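Local structure of cyclic di-GMP receptor atypical PilZ domain-containing protein (Xanthomonas campestris pv. campestris, 3RQA) at residues 13-16 with 17-21; 173-176 with 177-181. The protein is of unknown function, probably a cyclic di-GMP receptor of the atypical PilZ family, and self-assembles into a tetramer through a helical bundle. All coordinates share one frame; numbering follows the deposited sequence.

Contact 1: 13-16 with 17-21; sequences AADT and ELFAD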
loop_
_atom_site.group_PDB
_atom_site.type_symbol
_atom_site.label_atom_id
_atom_site.label_comp_id
_atom_site.label_asym_id
_atom_site.label_seq_id
_atom_site.Cartn_x
_atom_site.Cartn_y
_atom_site.Cartn_z
ATOM N N ALA C 13 30.574 -33.765 0.978
ATOM C CA ALA C 13 29.394 -34.396 1.545
ATOM C C ALA C 13 28.176 -33.476 1.585
ATOM O O ALA C 13 27.050 -33.916 1.364
ATOM C CB ALA C 13 29.702 -34.908 2.930
ATOM N N ALA C 14 28.398 -32.201 1.875
ATOM C CA ALA C 14 27.300 -31.244 1.940
ATOM C C ALA C 14 26.765 -30.945 0.539
ATOM O O ALA C 14 25.563 -30.928 0.323
ATOM C CB ALA C 14 27.771 -29.958 2.608
ATOM N N ASP C 15 27.670 -30.709 -0.405
ATOM C CA ASP C 15 27.302 -30.400 -1.787
ATOM C C ASP C 15 26.485 -31.552 -2.379
ATOM O O ASP C 15 25.498 -31.336 -3.091
ATOM C CB ASP C 15 28.569 -30.158 -2.615
ATOM C CG ASP C 15 28.399 -29.042 -3.628
ATOM O OD1 ASP C 15 28.187 -29.343 -4.821
ATOM O OD2 ASP C 15 28.468 -27.857 -3.229
ATOM N N THR C 16 26.895 -32.779 -2.072
ATOM C CA THR C 16 26.187 -33.955 -2.553
ATOM C C THR C 16 24.792 -34.024 -1.916
ATOM O O THR C 16 23.795 -34.254 -2.609
ATOM C CB THR C 16 26.984 -35.249 -2.237
ATOM O OG1 THR C 16 28.143 -35.306 -3.081
ATOM C CG2 THR C 16 26.121 -36.492 -2.461
ATOM N N GLU C 17 24.710 -33.804 -0.605
ATOM C CA GLU C 17 23.416 -33.857 0.064
ATOM C C GLU C 17 22.404 -32.885 -0.552
ATOM O O GLU C 17 21.264 -33.241 -0.817
ATOM C CB GLU C 17 23.561 -33.535 1.553
ATOM C CG GLU C 17 22.253 -33.697 2.332
ATOM C CD GLU C 17 22.414 -33.499 3.829
ATOM O OE1 GLU C 17 23.444 -33.940 4.387
ATOM O OE2 GLU C 17 21.498 -32.917 4.453
ATOM N N LEU C 18 22.838 -31.650 -0.773
ATOM C CA LEU C 18 21.970 -30.618 -1.316
ATOM C C LEU C 18 21.668 -30.679 -2.809
ATOM O O LEU C 18 20.530 -30.449 -3.218
ATOM C CB LEU C 18 22.543 -29.230 -0.992
ATOM C CG LEU C 18 22.665 -28.834 0.486
ATOM C CD1 LEU C 18 23.229 -27.418 0.581
ATOM C CD2 LEU C 18 21.308 -28.927 1.175
ATOM N N PHE C 19 22.667 -31.008 -3.619
ATOM C CA PHE C 19 22.479 -30.992 -5.061
ATOM C C PHE C 19 22.455 -32.277 -5.880
ATOM O O PHE C 19 22.018 -32.249 -7.032
ATOM C CB PHE C 19 23.510 -30.046 -5.661
ATOM C CG PHE C 19 23.643 -28.756 -4.910
ATOM C CD1 PHE C 19 22.575 -27.865 -4.840
ATOM C CD2 PHE C 19 24.833 -28.437 -4.257
ATOM C CE1 PHE C 19 22.688 -26.672 -4.134
ATOM C CE2 PHE C 19 24.958 -27.247 -3.545
ATOM C CZ PHE C 19 23.877 -26.360 -3.486
ATOM N N ALA C 20 22.910 -33.393 -5.322
ATOM C CA ALA C 20 22.916 -34.626 -6.098
ATOM C C ALA C 20 21.515 -35.108 -6.491
ATOM O O ALA C 20 20.592 -35.133 -5.668
ATOM C CB ALA C 20 23.651 -35.727 -5.332
ATOM N N ASP C 21 21.367 -35.483 -7.759
ATOM C CA ASP C 21 20.105 -36.009 -8.287
ATOM C C ASP C 21 18.889 -35.096 -8.129
ATOM O O ASP C 21 17.767 -35.564 -7.930
ATOM C CB ASP C 21 19.788 -37.378 -7.655
ATOM C CG ASP C 21 20.891 -38.405 -7.889
ATOM O OD1 ASP C 21 21.546 -38.336 -8.943
ATOM O OD2 ASP C 21 21.090 -39.287 -7.028
#

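Contact 2: 173-176 with 177-181; sequences ERHL and FRLHR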
loop_
_atom_site.group_PDB
_atom_site.type_symbol
_atom_site.label_atom_id
_atom_site.label_comp_id
_atom_site.label_asym_id
_atom_site.label_seq_id
_atom_site.Cartn_x
_atom_site.Cartn_y
_atom_site.Cartn_z
ATOM N N GLU C 173 9.760 -26.077 -6.238
ATOM C CA GLU C 173 10.207 -26.917 -7.349
ATOM C C GLU C 173 9.800 -26.259 -8.667
ATOM O O GLU C 173 10.613 -26.150 -9.584
ATOM C CB GLU C 173 9.612 -28.329 -7.238
ATOM C CG GLU C 173 10.487 -29.289 -6.438
ATOM C CD GLU C 173 9.769 -30.568 -6.063
ATOM O OE1 GLU C 173 8.881 -31.015 -6.824
ATOM O OE2 GLU C 173 10.100 -31.135 -5.003
ATOM N N ARG C 174 8.546 -25.814 -8.748
ATOM C CA ARG C 174 8.069 -25.158 -9.962
ATOM C C ARG C 174 8.923 -23.923 -10.211
ATOM O O ARG C 174 9.372 -23.682 -11.334
ATOM C CB ARG C 174 6.608 -24.732 -9.826
ATOM C CG ARG C 174 5.606 -25.873 -9.828
ATOM C CD ARG C 174 4.236 -25.351 -9.422
ATOM N NE ARG C 174 3.240 -26.413 -9.358
ATOM C CZ ARG C 174 2.572 -26.884 -10.406
ATOM N NH1 ARG C 174 2.782 -26.384 -11.615
ATOM N NH2 ARG C 174 1.706 -27.871 -10.241
ATOM N N HIS C 175 9.159 -23.152 -9.152
ATOM C CA HIS C 175 9.956 -21.940 -9.279
ATOM C C HIS C 175 11.336 -22.220 -9.865
ATOM O O HIS C 175 11.766 -21.554 -10.809
ATOM C CB HIS C 175 10.118 -21.245 -7.927
ATOM C CG HIS C 175 10.891 -19.969 -8.017
ATOM N ND1 HIS C 175 10.362 -18.821 -8.569
ATOM C CD2 HIS C 175 12.180 -19.683 -7.716
ATOM C CE1 HIS C 175 11.295 -17.886 -8.608
ATOM N NE2 HIS C 175 12.408 -18.383 -8.097
ATOM N N LEU C 176 12.029 -23.209 -9.301
ATOM C CA LEU C 176 13.357 -23.563 -9.780
ATOM C C LEU C 176 13.292 -24.055 -11.227
ATOM O O LEU C 176 14.106 -23.651 -12.066
ATOM C CB LEU C 176 13.981 -24.639 -8.893
ATOM C CG LEU C 176 14.494 -24.157 -7.533
ATOM C CD1 LEU C 176 14.990 -25.357 -6.716
ATOM C CD2 LEU C 176 15.619 -23.152 -7.754
ATOM N N PHE C 177 12.319 -24.913 -11.516
ATOM C CA PHE C 177 12.176 -25.437 -12.867
ATOM C C PHE C 177 12.022 -24.281 -13.849
ATOM O O PHE C 177 12.728 -24.231 -14.855
ATOM C CB PHE C 177 10.981 -26.387 -12.956
ATOM C CG PHE C 177 10.939 -27.181 -14.226
ATOM C CD1 PHE C 177 10.342 -26.662 -15.366
ATOM C CD2 PHE C 177 11.529 -28.439 -14.289
ATOM C CE1 PHE C 177 10.330 -27.387 -16.561
ATOM C CE2 PHE C 177 11.525 -29.172 -15.473
ATOM C CZ PHE C 177 10.924 -28.647 -16.612
ATOM N N ARG C 178 11.123 -23.339 -13.558
ATOM C CA ARG C 178 10.945 -22.184 -14.448
ATOM C C ARG C 178 12.250 -21.403 -14.644
ATOM O O ARG C 178 12.649 -21.128 -15.774
ATOM C CB ARG C 178 9.899 -21.203 -13.914
ATOM C CG ARG C 178 8.482 -21.708 -13.887
ATOM C CD ARG C 178 7.516 -20.540 -13.806
ATOM N NE ARG C 178 6.413 -20.837 -12.905
ATOM C CZ ARG C 178 6.495 -20.773 -11.578
ATOM N NH1 ARG C 178 5.442 -21.073 -10.827
ATOM N NH2 ARG C 178 7.627 -20.385 -11.004
ATOM N N LEU C 179 12.898 -21.033 -13.544
ATOM C CA LEU C 179 14.143 -20.277 -13.626
ATOM C C LEU C 179 15.138 -20.962 -14.543
ATOM O O LEU C 179 15.850 -20.309 -15.306
ATOM C CB LEU C 179 14.785 -20.119 -12.241
ATOM C CG LEU C 179 14.189 -19.126 -11.246
ATOM C CD1 LEU C 179 15.120 -19.001 -10.048
ATOM C CD2 LEU C 179 14.009 -17.775 -11.911
ATOM N N HIS C 180 15.180 -22.287 -14.457
ATOM C CA HIS C 180 16.106 -23.073 -15.250
ATOM C C HIS C 180 15.841 -23.021 -16.754
ATOM O O HIS C 180 16.763 -22.786 -17.541
ATOM C CB HIS C 180 16.104 -24.526 -14.767
ATOM C CG HIS C 180 17.082 -25.398 -15.490
ATOM N ND1 HIS C 180 16.875 -25.837 -16.779
ATOM C CD2 HIS C 180 18.304 -25.857 -15.128
ATOM C CE1 HIS C 180 17.929 -26.526 -17.183
ATOM N NE2 HIS C 180 18.811 -26.552 -16.200
ATOM N N ARG C 181 14.592 -23.231 -17.160
ATOM C CA ARG C 181 14.283 -23.202 -18.581
ATOM C C ARG C 181 14.497 -21.806 -19.132
ATOM O O ARG C 181 14.883 -21.647 -20.285
ATOM C CB ARG C 181 12.847 -23.659 -18.848
ATOM C CG ARG C 181 11.770 -22.674 -18.457
ATOM C CD ARG C 181 10.398 -23.246 -18.790
ATOM N NE ARG C 181 9.313 -22.408 -18.287
ATOM C CZ ARG C 181 8.098 -22.863 -18.001
ATOM N NH1 ARG C 181 7.818 -24.149 -18.171
ATOM N NH2 ARG C 181 7.166 -22.037 -17.537
HETATM O O HOH W 1 7.392 -18.634 -8.663
#

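Contact 1: 13-16 with 17-21
The ring of Phe19 meets the carboxylate of Asp15 at its edge, where Asp15 CG lies in the ring plane, 3.7 Å from Phe19 CD2. One face of the ring is covered by its chain neighbour, Leu18, whose CB stands 3.8 Å above the ring centre. The carboxylate is turned 62° from the ring, and its two oxygens divide the rim: Asp15 OD1 is 3.5 Å from Phe19 CD2, while OD2 lies nearer CE2. Phenyl hydrogens carry slight positive charge, so an acid is probably tolerated well at this edge. Phe19 CG stands beside its own backbone N (chi1 -45°), which folds the ring back along the helix and brings CD2 to 3.2 Å from the carbonyl O of Asp15.

That same carbonyl accepts the amide of Phe19, one of four successive i to i+4 bonds. The last, from Ala20 N to Thr16 O (3.0 Å), closes the final turn, for Ala20 is where the backbone leaves helical angles. The small Ala20 CB fits close against Thr16 O, with Thr16 CG2 beside it, on the exposed side.

Asp15 OD2 has stronger partners than the ring: a salt bridge to Arg112 and a hydrogen bond from Trp158 pin the acid to the barrel. Glu17, on an extended chain, likewise pairs with Arg160. Phe19 also meets the ring of His105. Helix 12-19 thus lies against the barrel of the PilZ domain, with the nonpolar Ala14 and Leu18 packed on Leu146 of strand 139-150 and Trp158 of strand 155-161.

Contact 2: 173-176 with 177-181
His175 and Leu179 form an i to i+4 pair on one side of the long C-terminal helix 165-185 of the PilZ domain, and here packing is tight. Leu179 CG makes an off-centre CH-pi contact with the His175 ring, 4.1 Å from its centroid, and Leu179 CD1 comes within 3.4 Å of His175 NE2. With CG anti to the backbone N (chi1 -178°), the imidazole is placed where both Leu179 and Arg178 reach it, and it also meets Trp106. The flat ring offers a surface to the branched leucine, which touches Leu27 of strand 24-34 as well. The helical bond from Leu179 N to His175 O holds the pair one turn apart.

The looser side is held by Glu173 and Arg174: Arg174 NE forms a salt bridge with Asp170, and Glu173 OE2 a hydrogen bond with Gln169. Arg178 links the two sides. Bent at chi3 (-140°), its chain curls back to lay one guanidinium face toward Arg174 O, with Arg178 NH2 3.3 Å from His175 CA. His175 ND1 lies at the guanidinium edge, in its plane, the ring turned 69° to it. A water is hydrogen-bonded to His175 ND1 (3.0 Å) and weakly accepts a hydrogen bond from Arg178 NH2.

In the fold
Near the N terminus the chain forms helix 12-19, where contact 1 spans the last turns before strand 24-34 begins the antiparallel barrel. Helices 42-55 and 73-95 and the other five strands follow, and helix 165-185 then carries contact 2. Each contact closes nothing longer than a helical turn, and the two stand in series, neither nested nor crossing. The centres of contacts 1 and 2 are about 18 Å apart. Contact 1 rests on strands 101-107, 139-150 and 155-161. Strand 101-107 serves both, through His105 for contact 1 and Trp106 for contact 2. Strand 24-34 leads from the first helix to the packing surface of helix 165-185, through Cys25 and Leu27.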